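Local coordinates for MgGH51 (Meripilus giganteus, PDB 6ZPV), which probably releases terminal alpha-L-arabinofuranose units from arabinose-containing polysaccharides as a GH51 glycoside hydrolase, at residues 273-278 with 317-322; 122-127 with 186-191; 357-362 with 381-386. All blocks are in the same frame, centred on the assembly; numbering follows the deposited sequence.

Contacts 1 and 3 belong to the parallel (beta/alpha)8 barrel, whereas contact 2 lies in an outlying beta sandwich. Contact 1 packs two helices on the outer wall of the barrel; contact 3 ties the start of helix 359-373 to the loop after strand 378-381. Their centres are about 27 Å apart; contact 2 is remote from both, its centre about 44 Å from that of contact 1 and about 59 Å from that of contact 3. Contact 3 alone holds a glycan-pocket residue, Trp386, one indole face covered by an N-acetylglucosamine probably of an N-linked glycan, not the substrate. Segment 381-386 follows its strand on the barrel's C-terminal side, where barrel glycosidases have their active site.

Contact 1. Residues 273-278 with 317-322; sequences EYLQFF and NFVIGD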
loop_
_atom_site.group_PDB
_atom_site.type_symbol
_atom_site.label_atom_id
_atom_site.label_comp_id
_atom_site.label_asym_id
_atom_site.label_seq_id
_atom_site.Cartn_x
_atom_site.Cartn_y
_atom_site.Cartn_z
ATOM N N GLU A 273 2.840 -7.390 -10.489
ATOM C CA GLU A 273 2.157 -7.804 -9.248
ATOM C C GLU A 273 1.110 -6.771 -8.842
ATOM O O GLU A 273 -0.010 -7.130 -8.429
ATOM C CB GLU A 273 3.145 -8.076 -8.138
ATOM C CG GLU A 273 4.085 -9.271 -8.376
ATOM C CD GLU A 273 5.252 -9.056 -9.306
ATOM O OE1 GLU A 273 5.634 -7.862 -9.456
ATOM O OE2 GLU A 273 5.805 -10.029 -9.829
ATOM N N TYR A 274 1.440 -5.483 -8.970
ATOM C CA TYR A 274 0.440 -4.425 -8.725
ATOM C C TYR A 274 -0.774 -4.621 -9.649
ATOM O O TYR A 274 -1.913 -4.629 -9.179
ATOM C CB TYR A 274 1.080 -3.029 -8.924
ATOM C CG TYR A 274 1.981 -2.506 -7.853
ATOM C CD1 TYR A 274 1.460 -2.142 -6.619
ATOM C CD2 TYR A 274 3.334 -2.261 -8.072
ATOM C CE1 TYR A 274 2.236 -1.530 -5.637
ATOM C CE2 TYR A 274 4.126 -1.688 -7.093
ATOM C CZ TYR A 274 3.582 -1.326 -5.873
ATOM O OH TYR A 274 4.308 -0.679 -4.894
ATOM N N LEU A 275 -0.506 -4.707 -10.945
ATOM C CA LEU A 275 -1.604 -4.774 -11.904
ATOM C C LEU A 275 -2.491 -6.005 -11.702
ATOM O O LEU A 275 -3.731 -5.880 -11.787
ATOM C CB LEU A 275 -1.051 -4.742 -13.340
ATOM C CG LEU A 275 -0.310 -3.465 -13.724
ATOM C CD1 LEU A 275 0.440 -3.636 -15.024
ATOM C CD2 LEU A 275 -1.275 -2.293 -13.809
ATOM N N GLN A 276 -1.888 -7.135 -11.370
ATOM C CA GLN A 276 -2.669 -8.357 -11.113
ATOM C C GLN A 276 -3.562 -8.133 -9.881
ATOM O O GLN A 276 -4.712 -8.606 -9.862
ATOM C CB GLN A 276 -1.753 -9.572 -10.938
ATOM C CG GLN A 276 -2.518 -10.867 -10.867
ATOM C CD GLN A 276 -3.353 -11.121 -12.117
ATOM O OE1 GLN A 276 -2.766 -11.302 -13.206
ATOM N NE2 GLN A 276 -4.676 -11.226 -11.985
ATOM N N PHE A 277 -3.053 -7.470 -8.854
ATOM C CA PHE A 277 -3.877 -7.191 -7.663
ATOM C C PHE A 277 -5.072 -6.315 -8.019
ATOM O O PHE A 277 -6.190 -6.539 -7.524
ATOM C CB PHE A 277 -3.014 -6.491 -6.611
ATOM C CG PHE A 277 -3.735 -6.169 -5.332
ATOM C CD1 PHE A 277 -4.392 -7.170 -4.623
ATOM C CD2 PHE A 277 -3.681 -4.904 -4.789
ATOM C CE1 PHE A 277 -5.048 -6.889 -3.439
ATOM C CE2 PHE A 277 -4.306 -4.642 -3.581
ATOM C CZ PHE A 277 -4.932 -5.624 -2.896
ATOM N N PHE A 278 -4.875 -5.344 -8.920
ATOM C CA PHE A 278 -5.997 -4.500 -9.358
ATOM C C PHE A 278 -7.073 -5.354 -10.064
ATOM O O PHE A 278 -8.283 -5.228 -9.757
ATOM C CB PHE A 278 -5.514 -3.355 -10.251
ATOM C CG PHE A 278 -4.382 -2.546 -9.689
ATOM C CD1 PHE A 278 -4.117 -2.481 -8.325
ATOM C CD2 PHE A 278 -3.515 -1.889 -10.535
ATOM C CE1 PHE A 278 -3.022 -1.787 -7.846
ATOM C CE2 PHE A 278 -2.417 -1.194 -10.048
ATOM C CZ PHE A 278 -2.143 -1.189 -8.716
ATOM N N ASN A 317 3.131 1.544 -21.883
ATOM C CA ASN A 317 2.935 0.462 -22.869
ATOM C C ASN A 317 2.935 -0.903 -22.203
ATOM O O ASN A 317 2.204 -1.794 -22.632
ATOM C CB ASN A 317 3.994 0.534 -23.982
ATOM C CG ASN A 317 3.638 1.536 -25.069
ATOM O OD1 ASN A 317 2.444 1.801 -25.251
ATOM N ND2 ASN A 317 4.685 2.024 -25.753
ATOM N N PHE A 318 3.734 -1.126 -21.172
ATOM C CA PHE A 318 3.686 -2.392 -20.447
ATOM C C PHE A 318 2.243 -2.626 -19.971
ATOM O O PHE A 318 1.755 -3.779 -20.004
ATOM C CB PHE A 318 4.660 -2.418 -19.269
ATOM C CG PHE A 318 4.650 -3.743 -18.547
ATOM C CD1 PHE A 318 5.370 -4.813 -19.034
ATOM C CD2 PHE A 318 3.867 -3.948 -17.406
ATOM C CE1 PHE A 318 5.387 -6.033 -18.404
ATOM C CE2 PHE A 318 3.892 -5.181 -16.752
ATOM C CZ PHE A 318 4.648 -6.217 -17.262
ATOM N N VAL A 319 1.582 -1.612 -19.442
ATOM C CA VAL A 319 0.229 -1.721 -18.858
ATOM C C VAL A 319 -0.804 -1.982 -19.944
ATOM O O VAL A 319 -1.661 -2.883 -19.784
ATOM C CB VAL A 319 -0.110 -0.489 -18.009
ATOM C CG1 VAL A 319 -1.458 -0.704 -17.355
ATOM C CG2 VAL A 319 0.953 -0.183 -16.968
ATOM N N ILE A 320 -0.798 -1.162 -21.024
ATOM C CA ILE A 320 -1.952 -1.081 -21.960
ATOM C C ILE A 320 -1.619 -1.366 -23.419
ATOM O O ILE A 320 -2.552 -1.444 -24.226
ATOM C CB ILE A 320 -2.659 0.275 -21.879
ATOM C CG1 ILE A 320 -1.813 1.433 -22.438
ATOM C CG2 ILE A 320 -3.153 0.549 -20.490
ATOM C CD1 ILE A 320 -2.572 2.720 -22.494
ATOM N N GLY A 321 -0.346 -1.431 -23.784
ATOM C CA GLY A 321 -0.052 -1.433 -25.233
ATOM C C GLY A 321 -0.431 -2.737 -25.892
ATOM O O GLY A 321 -0.473 -3.786 -25.250
ATOM N N ASP A 322 -0.622 -2.674 -27.191
ATOM C CA ASP A 322 -0.781 -3.872 -28.043
ATOM C C ASP A 322 0.548 -4.598 -28.070
ATOM O O ASP A 322 1.550 -4.001 -28.472
ATOM C CB ASP A 322 -1.188 -3.379 -29.410
ATOM C CG ASP A 322 -1.375 -4.449 -30.472
ATOM O OD1 ASP A 322 -0.944 -5.588 -30.275
ATOM O OD2 ASP A 322 -1.968 -4.110 -31.510
#
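The helical turn that presents Phe318 and Val319 to Leu275 is closed by a backbone hydrogen bond from Gly321 N to Asn317 O, 2.8 Å long, at the very end of helix 306-320. Arg332 also holds this end, through bonds to the carbonyl oxygens of Phe318 and Gly321. Against the turn stands helix 271-281, and the backbones come closest at Leu275 and Val319, with 7.8 Å between their CA atoms.

Leu275 is the residue of 273-278 that makes the contact, aimed at the other helix and ending in a fork. One prong, CD2, rests on Val319 CG1 at 3.9 Å. The other prong, CD1, lies 4.0 Å from Val319 CG2 and reaches the Phe318 ring at 4.2 Å from CE2, near the ring plane, so the methyl meets the rim of the ring and not a face. Phe318 has CG anti to its backbone N (chi1 -178°), which swings the ring out from the flank of its helix until the CD2-CE2 side meets the leucine. The ring also touches Leu271 and Leu272 on helix 271-281, about a turn before Leu275, and Pro328 and Leu331 on helix 327-334.

Both helices flank strand 284-289: Phe278 packs on Pro285 and Val319 on Met287, as neighbouring helices do on the outside of a (beta/alpha)8 barrel. No hydrogen bond or charge pair crosses between the segments. Buried methyl groups and one ring edge join them, so at these segments the helices meet through apolar packing, with no directional bond across.

Contact 2. Residues 122-127 with 186-191; sequences TSSSFS and AGQTIN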
loop_
_atom_site.group_PDB
_atom_site.type_symbol
_atom_site.label_atom_id
_atom_site.label_comp_id
_atom_site.label_asym_id
_atom_site.label_seq_id
_atom_site.Cartn_x
_atom_site.Cartn_y
_atom_site.Cartn_z
ATOM N N THR A 122 34.477 -24.115 -4.580
ATOM C CA THR A 122 35.557 -25.071 -4.846
ATOM C C THR A 122 34.963 -26.462 -4.753
ATOM O O THR A 122 34.401 -26.837 -3.720
ATOM C CB THR A 122 36.716 -24.876 -3.863
ATOM O OG1 THR A 122 37.157 -23.533 -3.815
ATOM C CG2 THR A 122 37.862 -25.802 -4.157
ATOM N N SER A 123 35.068 -27.221 -5.814
ATOM C CA SER A 123 34.548 -28.587 -5.835
ATOM C C SER A 123 35.086 -29.391 -4.644
ATOM O O SER A 123 36.281 -29.317 -4.350
ATOM C CB SER A 123 34.952 -29.290 -7.119
ATOM O OG SER A 123 34.337 -30.558 -7.281
ATOM N N SER A 124 34.238 -30.167 -4.044
ATOM C CA SER A 124 34.594 -31.013 -2.898
ATOM C C SER A 124 33.881 -32.351 -2.950
ATOM O O SER A 124 32.937 -32.517 -3.716
ATOM C CB SER A 124 34.311 -30.336 -1.554
ATOM O OG SER A 124 32.927 -30.532 -1.251
ATOM N N SER A 125 34.318 -33.238 -2.083
ATOM C CA SER A 125 33.660 -34.573 -1.966
ATOM C C SER A 125 32.448 -34.544 -1.020
ATOM O O SER A 125 31.874 -35.614 -0.745
ATOM C CB SER A 125 34.625 -35.593 -1.481
ATOM O OG SER A 125 35.133 -35.232 -0.194
ATOM N N PHE A 126 31.947 -33.382 -0.633
ATOM C CA PHE A 126 30.753 -33.349 0.249
ATOM C C PHE A 126 29.658 -34.191 -0.363
ATOM O O PHE A 126 29.302 -34.064 -1.542
ATOM C CB PHE A 126 30.251 -31.904 0.435
ATOM C CG PHE A 126 29.026 -31.860 1.309
ATOM C CD1 PHE A 126 29.157 -31.958 2.689
ATOM C CD2 PHE A 126 27.760 -31.791 0.787
ATOM C CE1 PHE A 126 28.032 -31.992 3.498
ATOM C CE2 PHE A 126 26.631 -31.788 1.592
ATOM C CZ PHE A 126 26.774 -31.897 2.949
ATOM N N SER A 127 28.941 -34.896 0.504
ATOM C CA SER A 127 27.713 -35.621 0.114
ATOM C C SER A 127 26.785 -35.651 1.322
ATOM O O SER A 127 27.157 -36.177 2.382
ATOM C CB SER A 127 28.013 -37.013 -0.336
ATOM O OG SER A 127 26.890 -37.759 -0.694
ATOM N N ALA A 186 31.970 -30.653 7.734
ATOM C CA ALA A 186 33.101 -29.994 8.402
ATOM C C ALA A 186 34.104 -29.534 7.320
ATOM O O ALA A 186 34.477 -30.326 6.456
ATOM C CB ALA A 186 33.722 -30.937 9.391
ATOM N N GLY A 187 34.541 -28.280 7.425
ATOM C CA GLY A 187 35.490 -27.740 6.449
ATOM C C GLY A 187 34.892 -27.256 5.136
ATOM O O GLY A 187 35.662 -26.793 4.280
ATOM N N GLN A 188 33.590 -27.337 4.938
ATOM C CA GLN A 188 32.995 -26.948 3.644
ATOM C C GLN A 188 32.712 -25.452 3.575
ATOM O O GLN A 188 32.365 -24.855 4.615
ATOM C CB GLN A 188 31.697 -27.719 3.388
ATOM C CG GLN A 188 31.874 -29.224 3.311
ATOM C CD GLN A 188 32.635 -29.734 2.118
ATOM O OE1 GLN A 188 32.531 -29.122 1.040
ATOM N NE2 GLN A 188 33.278 -30.869 2.295
ATOM N N THR A 189 32.690 -24.916 2.361
ATOM C CA THR A 189 32.157 -23.559 2.091
ATOM C C THR A 189 31.129 -23.654 0.958
ATOM O O THR A 189 31.386 -24.343 -0.054
ATOM C CB THR A 189 33.242 -22.571 1.706
ATOM O OG1 THR A 189 34.152 -22.433 2.774
ATOM C CG2 THR A 189 32.685 -21.214 1.336
ATOM N N ILE A 190 29.964 -23.061 1.156
ATOM C CA ILE A 190 28.916 -22.994 0.134
ATOM C C ILE A 190 28.531 -21.520 -0.033
ATOM O O ILE A 190 28.395 -20.785 0.975
ATOM C CB ILE A 190 27.662 -23.819 0.540
ATOM C CG1 ILE A 190 28.039 -25.281 0.846
ATOM C CG2 ILE A 190 26.626 -23.736 -0.557
ATOM C CD1 ILE A 190 26.916 -26.090 1.445
ATOM N N ASN A 191 28.355 -21.077 -1.273
ATOM C CA ASN A 191 27.825 -19.734 -1.565
ATOM C C ASN A 191 26.314 -19.879 -1.854
ATOM O O ASN A 191 25.901 -20.770 -2.625
ATOM C CB ASN A 191 28.484 -19.058 -2.741
ATOM C CG ASN A 191 29.921 -18.604 -2.525
ATOM O OD1 ASN A 191 30.531 -18.945 -1.509
ATOM N ND2 ASN A 191 30.456 -17.853 -3.509
HETATM O O HOH W 1 33.497 -24.841 -1.835
HETATM O O HOH W 2 34.755 -33.154 1.447
#
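Phe126 and Gln188 mark the closest approach of the two backbones, their CA atoms 7.6 Å apart, where the loop 122-126 passes the residues that lead into strand 189-198. The side chain of Gln188 reaches across this interval. Its chain is bent at CB-CG (chi2 -68°), which lays the amide across Phe126 and brings OE1 to Ser124. There Ser124 OG donates a short hydrogen bond, 2.7 Å to Gln188 OE1, arriving at 118° to the C=O bond and somewhat tilted from the carbonyl plane.

The same hydroxyl oxygen accepts from Phe126 N at 3.1 Å in a nearly straight bond, so Ser124 OG is gripped twice: it closes an ST turn on its own loop while holding the glutamine. Beside this polar pair, Phe126 CB sits 3.6 Å from Gln188 CD. Phe126 CD1 lies near Gln188 CG, the side chains crossing obliquely with ring and amide planes 55° apart. Phe126 also leans on Ile149, and Gln188 on Phe120.

Two waters extend the joint. One accepts from Thr122 N at 3.0 Å and lies 2.8 Å from Thr189 O, to which it can donate. The second donates to Ser125 OG at 2.7 Å and accepts a weak bond from Gln188 NE2; Ser125 OG also binds a sulfate ion, probably a crystallisation additive.

The loop links strand 112-119, a neighbour of strand 189-198 in one antiparallel sheet, to strand 127-136 of another: a crossing between the sheets of a beta sandwich, shaped by an ST turn and tied to the start of strand 189-198 by the Ser124-Gln188 bond.

Contact 3. Residues 357-362 with 381-386; sequences GSYPYR and ATTNAW. With NAG (2-acetamido-2-deoxy-beta-D-glucopyranose), chain B; NAG (2-acetamido-2-deoxy-beta-D-glucopyranose), chain C.
Tyr359 meets Ala381, Thr382 and Thr383 inside a beta-alpha-beta crossover of the (beta/alpha)8 barrel, at the start of helix 359-373 and the end of strand 378-381. Among the polar bonds, Tyr359 OH accepts from Thr382 N at 3.1 Å, bent to 139°, and donates to Val348 O on the adjacent strand, so one hydroxyl joins two strand ends. Thr382 OG1 bonds Asp352, which also forms a salt bridge with Arg362; the arginine's NE, held 2.8 Å from Ser358 OG, has that oxygen close to the guanidinium plane.

The apolar contacts fall on the same side chain. Its chi1 of -165° turns the ring away from the backbone N and out toward 381-383: Thr383 CG2 comes in obliquely to 3.4 Å from Tyr359 CD2, and Ala381 CB lies at the ring edge, 4.3 Å from CE2.

The sugar contacts are further along, at Trp386. One face of its indole is covered by the chain B N-acetylglucosamine, with C3 over the ring centre, while NE1 bonds Tyr425 OH. Replacing it with an alanine would probably strip this sugar of its flat support and leave Tyr425 OH without its indole partner. The chain B O4, joined to C1 of the chain C sugar, sits 3.4 Å from Trp386 CG, and the chain C O5 is 3.3 Å from Trp386 CB.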
loop_
_atom_site.group_PDB
_atom_site.type_symbol
_atom_site.label_atom_id
_atom_site.label_comp_id
_atom_site.label_asym_id
_atom_site.label_seq_id
_atom_site.Cartn_x
_atom_site.Cartn_y
_atom_site.Cartn_z
ATOM N N GLY A 357 9.924 25.447 -9.846
ATOM C CA GLY A 357 10.715 26.184 -10.843
ATOM C C GLY A 357 10.942 25.410 -12.102
ATOM O O GLY A 357 10.944 26.034 -13.184
ATOM N N SER A 358 11.069 24.106 -12.033
ATOM C CA SER A 358 11.267 23.246 -13.224
ATOM C C SER A 358 10.005 22.526 -13.668
ATOM O O SER A 358 9.979 22.040 -14.799
ATOM C CB SER A 358 12.373 22.257 -12.947
ATOM O OG SER A 358 11.949 21.369 -11.928
ATOM N N TYR A 359 9.022 22.379 -12.795
ATOM C CA TYR A 359 7.859 21.571 -13.205
ATOM C C TYR A 359 7.216 22.107 -14.470
ATOM O O TYR A 359 6.738 21.290 -15.272
ATOM C CB TYR A 359 6.816 21.411 -12.099
ATOM C CG TYR A 359 5.797 20.317 -12.351
ATOM C CD1 TYR A 359 6.173 18.974 -12.395
ATOM C CD2 TYR A 359 4.437 20.570 -12.435
ATOM C CE1 TYR A 359 5.269 17.939 -12.491
ATOM C CE2 TYR A 359 3.507 19.541 -12.499
ATOM C CZ TYR A 359 3.921 18.224 -12.469
ATOM O OH TYR A 359 2.959 17.224 -12.438
ATOM N N PRO A 360 7.123 23.435 -14.746
ATOM C CA PRO A 360 6.470 23.823 -15.993
ATOM C C PRO A 360 7.050 23.150 -17.247
ATOM O O PRO A 360 6.300 22.639 -18.069
ATOM C CB PRO A 360 6.536 25.317 -15.973
ATOM C CG PRO A 360 6.516 25.681 -14.496
ATOM C CD PRO A 360 7.367 24.597 -13.860
ATOM N N TYR A 361 8.367 23.094 -17.389
ATOM C CA TYR A 361 8.943 22.447 -18.574
ATOM C C TYR A 361 8.871 20.930 -18.456
ATOM O O TYR A 361 8.766 20.239 -19.460
ATOM C CB TYR A 361 10.346 22.967 -18.955
ATOM C CG TYR A 361 11.512 22.573 -18.066
ATOM C CD1 TYR A 361 11.988 21.274 -18.047
ATOM C CD2 TYR A 361 12.181 23.490 -17.283
ATOM C CE1 TYR A 361 13.089 20.919 -17.256
ATOM C CE2 TYR A 361 13.256 23.160 -16.491
ATOM C CZ TYR A 361 13.742 21.878 -16.511
ATOM O OH TYR A 361 14.826 21.570 -15.692
ATOM N N ARG A 362 9.012 20.396 -17.237
ATOM C CA ARG A 362 8.923 18.946 -17.063
ATOM C C ARG A 362 7.490 18.443 -17.401
ATOM O O ARG A 362 7.334 17.501 -18.211
ATOM C CB ARG A 362 9.379 18.504 -15.677
ATOM C CG ARG A 362 10.837 18.844 -15.416
ATOM C CD ARG A 362 11.366 18.368 -14.063
ATOM N NE ARG A 362 10.734 19.010 -12.906
ATOM C CZ ARG A 362 9.905 18.483 -12.014
ATOM N NH1 ARG A 362 9.424 17.250 -12.145
ATOM N NH2 ARG A 362 9.564 19.178 -10.956
ATOM N N ALA A 381 -1.550 16.674 -12.602
ATOM C CA ALA A 381 -0.458 17.550 -12.187
ATOM C C ALA A 381 -0.311 17.522 -10.654
ATOM O O ALA A 381 -1.313 17.374 -9.928
ATOM C CB ALA A 381 -0.708 18.938 -12.707
ATOM N N THR A 382 0.922 17.790 -10.195
ATOM C CA THR A 382 1.218 17.646 -8.781
ATOM C C THR A 382 1.699 18.923 -8.111
ATOM O O THR A 382 1.937 18.929 -6.888
ATOM C CB THR A 382 2.299 16.564 -8.587
ATOM O OG1 THR A 382 3.511 17.135 -9.067
ATOM C CG2 THR A 382 1.952 15.253 -9.243
ATOM N N THR A 383 1.887 20.013 -8.863
ATOM C CA THR A 383 2.119 21.307 -8.267
ATOM C C THR A 383 0.825 21.795 -7.555
ATOM O O THR A 383 -0.256 21.227 -7.767
ATOM C CB THR A 383 2.594 22.305 -9.331
ATOM O OG1 THR A 383 1.925 22.052 -10.579
ATOM C CG2 THR A 383 4.096 22.228 -9.516
ATOM N N ASN A 384 0.976 22.871 -6.789
ATOM C CA ASN A 384 -0.220 23.504 -6.203
ATOM C C ASN A 384 -1.102 23.996 -7.350
ATOM O O ASN A 384 -0.584 24.486 -8.416
ATOM C CB ASN A 384 0.186 24.687 -5.318
ATOM C CG ASN A 384 0.991 24.258 -4.123
ATOM O OD1 ASN A 384 0.777 23.183 -3.564
ATOM N ND2 ASN A 384 1.900 25.126 -3.697
ATOM N N ALA A 385 -2.389 23.918 -7.178
ATOM C CA ALA A 385 -3.285 24.200 -8.300
ATOM C C ALA A 385 -3.058 25.601 -8.827
ATOM O O ALA A 385 -3.141 26.568 -8.074
ATOM C CB ALA A 385 -4.705 23.980 -7.847
ATOM N N TRP A 386 -2.772 25.686 -10.117
ATOM C CA TRP A 386 -2.755 26.930 -10.912
ATOM C C TRP A 386 -1.573 27.850 -10.649
ATOM O O TRP A 386 -1.510 28.916 -11.282
ATOM C CB TRP A 386 -4.086 27.713 -10.758
ATOM C CG TRP A 386 -5.241 26.804 -11.008
ATOM C CD1 TRP A 386 -6.162 26.415 -10.095
ATOM C CD2 TRP A 386 -5.562 26.110 -12.200
ATOM N NE1 TRP A 386 -7.024 25.469 -10.612
ATOM C CE2 TRP A 386 -6.686 25.301 -11.920
ATOM C CE3 TRP A 386 -5.015 26.074 -13.477
ATOM C CZ2 TRP A 386 -7.241 24.468 -12.873
ATOM C CZ3 TRP A 386 -5.575 25.258 -14.432
ATOM C CH2 TRP A 386 -6.677 24.459 -14.122
HETATM C C1 NAG B . -10.516 27.382 -13.026
HETATM C C2 NAG B . -9.357 27.870 -13.931
HETATM C C3 NAG B . -8.144 28.398 -13.193
HETATM C C4 NAG B . -8.419 29.299 -12.043
HETATM C C5 NAG B . -9.536 28.655 -11.229
HETATM C C6 NAG B . -10.025 29.594 -10.108
HETATM C C7 NAG B . -9.593 26.724 -16.078
HETATM C C8 NAG B . -9.296 25.466 -16.902
HETATM N N2 NAG B . -9.009 26.856 -14.912
HETATM O O3 NAG B . -7.192 28.990 -14.108
HETATM O O4 NAG B . -7.336 29.483 -11.127
HETATM O O5 NAG B . -10.692 28.394 -11.985
HETATM O O6 NAG B . -10.379 30.871 -10.645
HETATM O O7 NAG B . -10.300 27.625 -16.540
HETATM C C1 NAG C . -6.560 30.646 -11.264
HETATM C C2 NAG C . -5.821 30.901 -9.958
HETATM C C3 NAG C . -4.942 32.095 -10.082
HETATM C C4 NAG C . -4.014 31.815 -11.269
HETATM C C5 NAG C . -4.770 31.363 -12.531
HETATM C C6 NAG C . -3.848 30.935 -13.704
HETATM C C7 NAG C . -6.878 30.240 -7.853
HETATM C C8 NAG C . -7.942 30.617 -6.818
HETATM N N2 NAG C . -6.791 31.061 -8.866
HETATM O O3 NAG C . -4.140 32.185 -8.895
HETATM O O4 NAG C . -3.336 33.016 -11.690
HETATM O O5 NAG C . -5.606 30.263 -12.260
HETATM O O6 NAG C . -4.486 30.412 -14.900
HETATM O O7 NAG C . -6.246 29.209 -7.727
#